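Local coordinates for protein ribulose bisphosphate carboxylase (Pyrococcus horikoshii, PDB 2D69) that probably adds carbon dioxide and water to ribulose 1,5-bisphosphate, giving two molecules of 3-phosphoglycerate in an archaeal AMP degradation pathway, at residues Y127-H132 and A302-V307. Sequence-based numbering, arbitrary orientation.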
ATOM      1  N   TYR A 127     -29.017  25.511 -12.155  1.00 14.05           N
ATOM      2  CA  TYR A 127     -29.122  24.087 -11.754  1.00 13.59           C
ATOM      3  C   TYR A 127     -27.850  23.320 -12.144  1.00 13.47           C
ATOM      4  O   TYR A 127     -27.353  22.504 -11.379  1.00 13.08           O
ATOM      5  CB  TYR A 127     -30.379  23.440 -12.351  1.00 13.13           C
ATOM      6  CG  TYR A 127     -30.618  22.038 -11.799  1.00 11.91           C
ATOM      7  CD1 TYR A 127     -31.291  21.837 -10.594  1.00 13.03           C
ATOM      8  CD2 TYR A 127     -30.137  20.936 -12.450  1.00 11.74           C
ATOM      9  CE1 TYR A 127     -31.473  20.568 -10.094  1.00 14.62           C
ATOM     10  CE2 TYR A 127     -30.274  19.666 -11.915  1.00 14.00           C
ATOM     11  CZ  TYR A 127     -30.970  19.494 -10.757  1.00 15.99           C
ATOM     12  OH  TYR A 127     -31.139  18.221 -10.287  1.00 18.82           O
ATOM     13  N   GLU A 128     -27.297  23.612 -13.315  1.00 13.11           N
ATOM     14  CA  GLU A 128     -26.200  22.856 -13.844  1.00 14.59           C
ATOM     15  C   GLU A 128     -24.891  23.223 -13.152  1.00 14.51           C
ATOM     16  O   GLU A 128     -23.942  22.472 -13.265  1.00 13.83           O
ATOM     17  CB  GLU A 128     -26.078  22.986 -15.382  1.00 14.76           C
ATOM     18  CG  GLU A 128     -27.128  22.185 -16.173  1.00 16.55           C
ATOM     19  CD  GLU A 128     -27.072  20.669 -15.939  1.00 16.92           C
ATOM     20  OE1 GLU A 128     -28.154  20.103 -15.625  1.00 14.77           O
ATOM     21  OE2 GLU A 128     -25.984  20.049 -16.103  1.00 15.05           O
ATOM     22  N   TYR A 129     -24.850  24.366 -12.459  1.00 14.77           N
ATOM     23  CA  TYR A 129     -23.740  24.662 -11.529  1.00 14.61           C
ATOM     24  C   TYR A 129     -23.955  23.954 -10.172  1.00 14.06           C
ATOM     25  O   TYR A 129     -23.071  23.275  -9.633  1.00 13.42           O
ATOM     26  CB  TYR A 129     -23.594  26.188 -11.331  1.00 14.78           C
ATOM     27  CG  TYR A 129     -22.266  26.523 -10.725  1.00 16.15           C
ATOM     28  CD1 TYR A 129     -21.141  26.714 -11.512  1.00 15.17           C
ATOM     29  CD2 TYR A 129     -22.115  26.555  -9.349  1.00 17.53           C
ATOM     30  CE1 TYR A 129     -19.907  26.931 -10.922  1.00 19.44           C
ATOM     31  CE2 TYR A 129     -20.895  26.801  -8.748  1.00 17.71           C
ATOM     32  CZ  TYR A 129     -19.799  26.979  -9.505  1.00 17.28           C
ATOM     33  OH  TYR A 129     -18.604  27.162  -8.837  1.00 17.39           O
ATOM     34  N   LEU A 130     -25.149  24.106  -9.652  1.00 12.67           N
ATOM     35  CA  LEU A 130     -25.474  23.728  -8.284  1.00 12.85           C
ATOM     36  C   LEU A 130     -25.464  22.225  -8.133  1.00 12.13           C
ATOM     37  O   LEU A 130     -25.162  21.696  -7.035  1.00 11.99           O
ATOM     38  CB  LEU A 130     -26.882  24.264  -7.949  1.00 13.17           C
ATOM     39  CG  LEU A 130     -27.360  24.098  -6.500  1.00 14.60           C
ATOM     40  CD1 LEU A 130     -26.373  24.692  -5.561  1.00 13.39           C
ATOM     41  CD2 LEU A 130     -28.754  24.752  -6.289  1.00 19.95           C
ATOM     42  N   ARG A 131     -25.776  21.517  -9.218  1.00 10.93           N
ATOM     43  CA  ARG A 131     -25.898  20.054  -9.141  1.00 12.62           C
ATOM     44  C   ARG A 131     -24.535  19.364  -8.856  1.00 13.52           C
ATOM     45  O   ARG A 131     -24.490  18.208  -8.462  1.00 12.46           O
ATOM     46  CB  ARG A 131     -26.542  19.480 -10.410  1.00 12.52           C
ATOM     47  CG  ARG A 131     -25.620  19.527 -11.670  1.00 12.72           C
ATOM     48  CD  ARG A 131     -26.270  18.997 -12.932  1.00 12.20           C
ATOM     49  NE  ARG A 131     -26.460  17.568 -12.829  1.00 12.93           N
ATOM     50  CZ  ARG A 131     -27.368  16.864 -13.502  1.00 15.08           C
ATOM     51  NH1 ARG A 131     -28.180  17.461 -14.362  1.00 17.01           N
ATOM     52  NH2 ARG A 131     -27.441  15.547 -13.324  1.00 10.63           N
ATOM     53  N   HIS A 132     -23.429  20.088  -9.043  1.00 14.03           N
ATOM     54  CA  HIS A 132     -22.100  19.569  -8.714  1.00 15.12           C
ATOM     55  C   HIS A 132     -21.651  19.905  -7.282  1.00 15.30           C
ATOM     56  O   HIS A 132     -20.448  19.830  -6.983  1.00 15.84           O
ATOM     57  CB  HIS A 132     -21.097  20.079  -9.757  1.00 14.89           C
ATOM     58  CG  HIS A 132     -21.551  19.793 -11.154  1.00 14.33           C
ATOM     59  ND1 HIS A 132     -21.891  18.521 -11.577  1.00 15.43           N
ATOM     60  CD2 HIS A 132     -21.762  20.611 -12.208  1.00 14.66           C
ATOM     61  CE1 HIS A 132     -22.271  18.573 -12.840  1.00 14.48           C
ATOM     62  NE2 HIS A 132     -22.209  19.828 -13.247  1.00 11.18           N
ATOM     63  N   ALA A 302     -21.213  28.410   1.878  1.00 14.47           N
ATOM     64  CA  ALA A 302     -20.916  27.419   2.879  1.00 13.26           C
ATOM     65  C   ALA A 302     -22.006  26.332   2.862  1.00 14.20           C
ATOM     66  O   ALA A 302     -21.696  25.149   3.106  1.00 13.33           O
ATOM     67  CB  ALA A 302     -20.798  28.082   4.291  1.00 13.16           C
ATOM     68  N   ARG A 303     -23.272  26.725   2.625  1.00 12.51           N
ATOM     69  CA  ARG A 303     -24.368  25.754   2.525  1.00 12.31           C
ATOM     70  C   ARG A 303     -24.206  24.843   1.291  1.00 12.90           C
ATOM     71  O   ARG A 303     -24.475  23.642   1.339  1.00 13.27           O
ATOM     72  CB  ARG A 303     -25.702  26.489   2.477  1.00 12.89           C
ATOM     73  CG  ARG A 303     -26.886  25.559   2.319  1.00 10.31           C
ATOM     74  CD  ARG A 303     -28.234  26.180   2.572  1.00 12.85           C
ATOM     75  NE  ARG A 303     -29.254  25.180   2.364  1.00 10.30           N
ATOM     76  CZ  ARG A 303     -30.515  25.412   2.026  1.00 13.18           C
ATOM     77  NH1 ARG A 303     -30.950  26.666   1.863  1.00 11.76           N
ATOM     78  NH2 ARG A 303     -31.359  24.390   1.865  1.00 13.87           N
ATOM     79  N   MET A 304     -23.752  25.426   0.177  1.00 12.91           N
ATOM     80  CA  MET A 304     -23.665  24.705  -1.068  1.00 14.33           C
ATOM     81  C   MET A 304     -22.585  23.621  -0.966  1.00 14.43           C
ATOM     82  O   MET A 304     -22.867  22.427  -1.248  1.00 13.69           O
ATOM     83  CB  MET A 304     -23.414  25.742  -2.199  1.00 14.69           C
ATOM     84  CG  MET A 304     -23.271  25.229  -3.628  1.00 19.56           C
ATOM     85  SD  MET A 304     -22.973  26.619  -4.905  1.00 24.29           S
ATOM     86  CE  MET A 304     -23.341  27.843  -3.966  1.00  9.92           C
ATOM     87  N   ILE A 305     -21.404  23.999  -0.480  1.00 14.43           N
ATOM     88  CA  ILE A 305     -20.378  23.031  -0.164  1.00 14.62           C
ATOM     89  C   ILE A 305     -20.951  22.048   0.826  1.00 14.40           C
ATOM     90  O   ILE A 305     -20.956  20.820   0.628  1.00 14.63           O
ATOM     91  CB  ILE A 305     -19.089  23.725   0.387  1.00 15.16           C
ATOM     92  CG1 ILE A 305     -18.442  24.532  -0.722  1.00 14.36           C
ATOM     93  CG2 ILE A 305     -18.100  22.648   0.850  1.00 17.06           C
ATOM     94  CD1 ILE A 305     -17.483  25.599  -0.245  1.00 16.56           C
ATOM     95  N   GLY A 306     -21.493  22.582   1.912  1.00 13.46           N
ATOM     96  CA  GLY A 306     -22.188  21.724   2.840  1.00 13.25           C
ATOM     97  C   GLY A 306     -21.835  21.759   4.299  1.00 13.02           C
ATOM     98  O   GLY A 306     -21.634  20.700   4.875  1.00 14.87           O
ATOM     99  N   VAL A 307     -21.812  22.940   4.923  1.00 13.60           N
ATOM    100  CA  VAL A 307     -21.751  23.016   6.394  1.00 12.50           C
ATOM    101  C   VAL A 307     -23.120  22.676   6.885  1.00 12.03           C
ATOM    102  O   VAL A 307     -24.085  22.933   6.185  1.00 11.95           O
ATOM    103  CB  VAL A 307     -21.262  24.432   6.905  1.00 12.95           C
ATOM    104  CG1 VAL A 307     -19.930  24.765   6.312  1.00 13.78           C
ATOM    105  CG2 VAL A 307     -22.273  25.460   6.680  1.00 14.97           C
TER
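Met304 reaches from the last turn of helix 295-305 to Leu130 and Tyr129, and from 302-307 this buried side chain alone makes the contact with segment 127-132. The tight part is a methyl of Leu130 against the CG-SD portion of Met304: Leu130 CD1 lies 3.7 Å from Met304 CG and 4.0 Å from Met304 SD. With CG anti to the backbone N (chi1 180°) and chi2 also extended, Met304 carries its sulfur across to Leu130 CD1 and the Tyr129 ring edge, and the chain then turns about CG-SD. The looser part is aromatic: Met304 SD sits near the ring plane of Tyr129, at the edge, 4.4 Å from Tyr129 CE2. No hydrogen bond joins the segments. The far side of 127-132 is polar and faces a second subunit; there Arg131 NH1 forms a salt bridge with Glu128, meeting OE1 on the syn side of the carboxylate, 2.9 Å away, and Arg131 also bonds to Leu90 O and Phe93 O of that subunit. Just beyond Met304, Gly306 closes the helix in a Schellman motif. The contact thus joins the N-terminal domain to the alpha/beta barrel: helix 98-105 packs on Tyr129, Trp337 on Leu130 and Phe133 on Met304, while helix 295-305 leads into barrel strand 309-311.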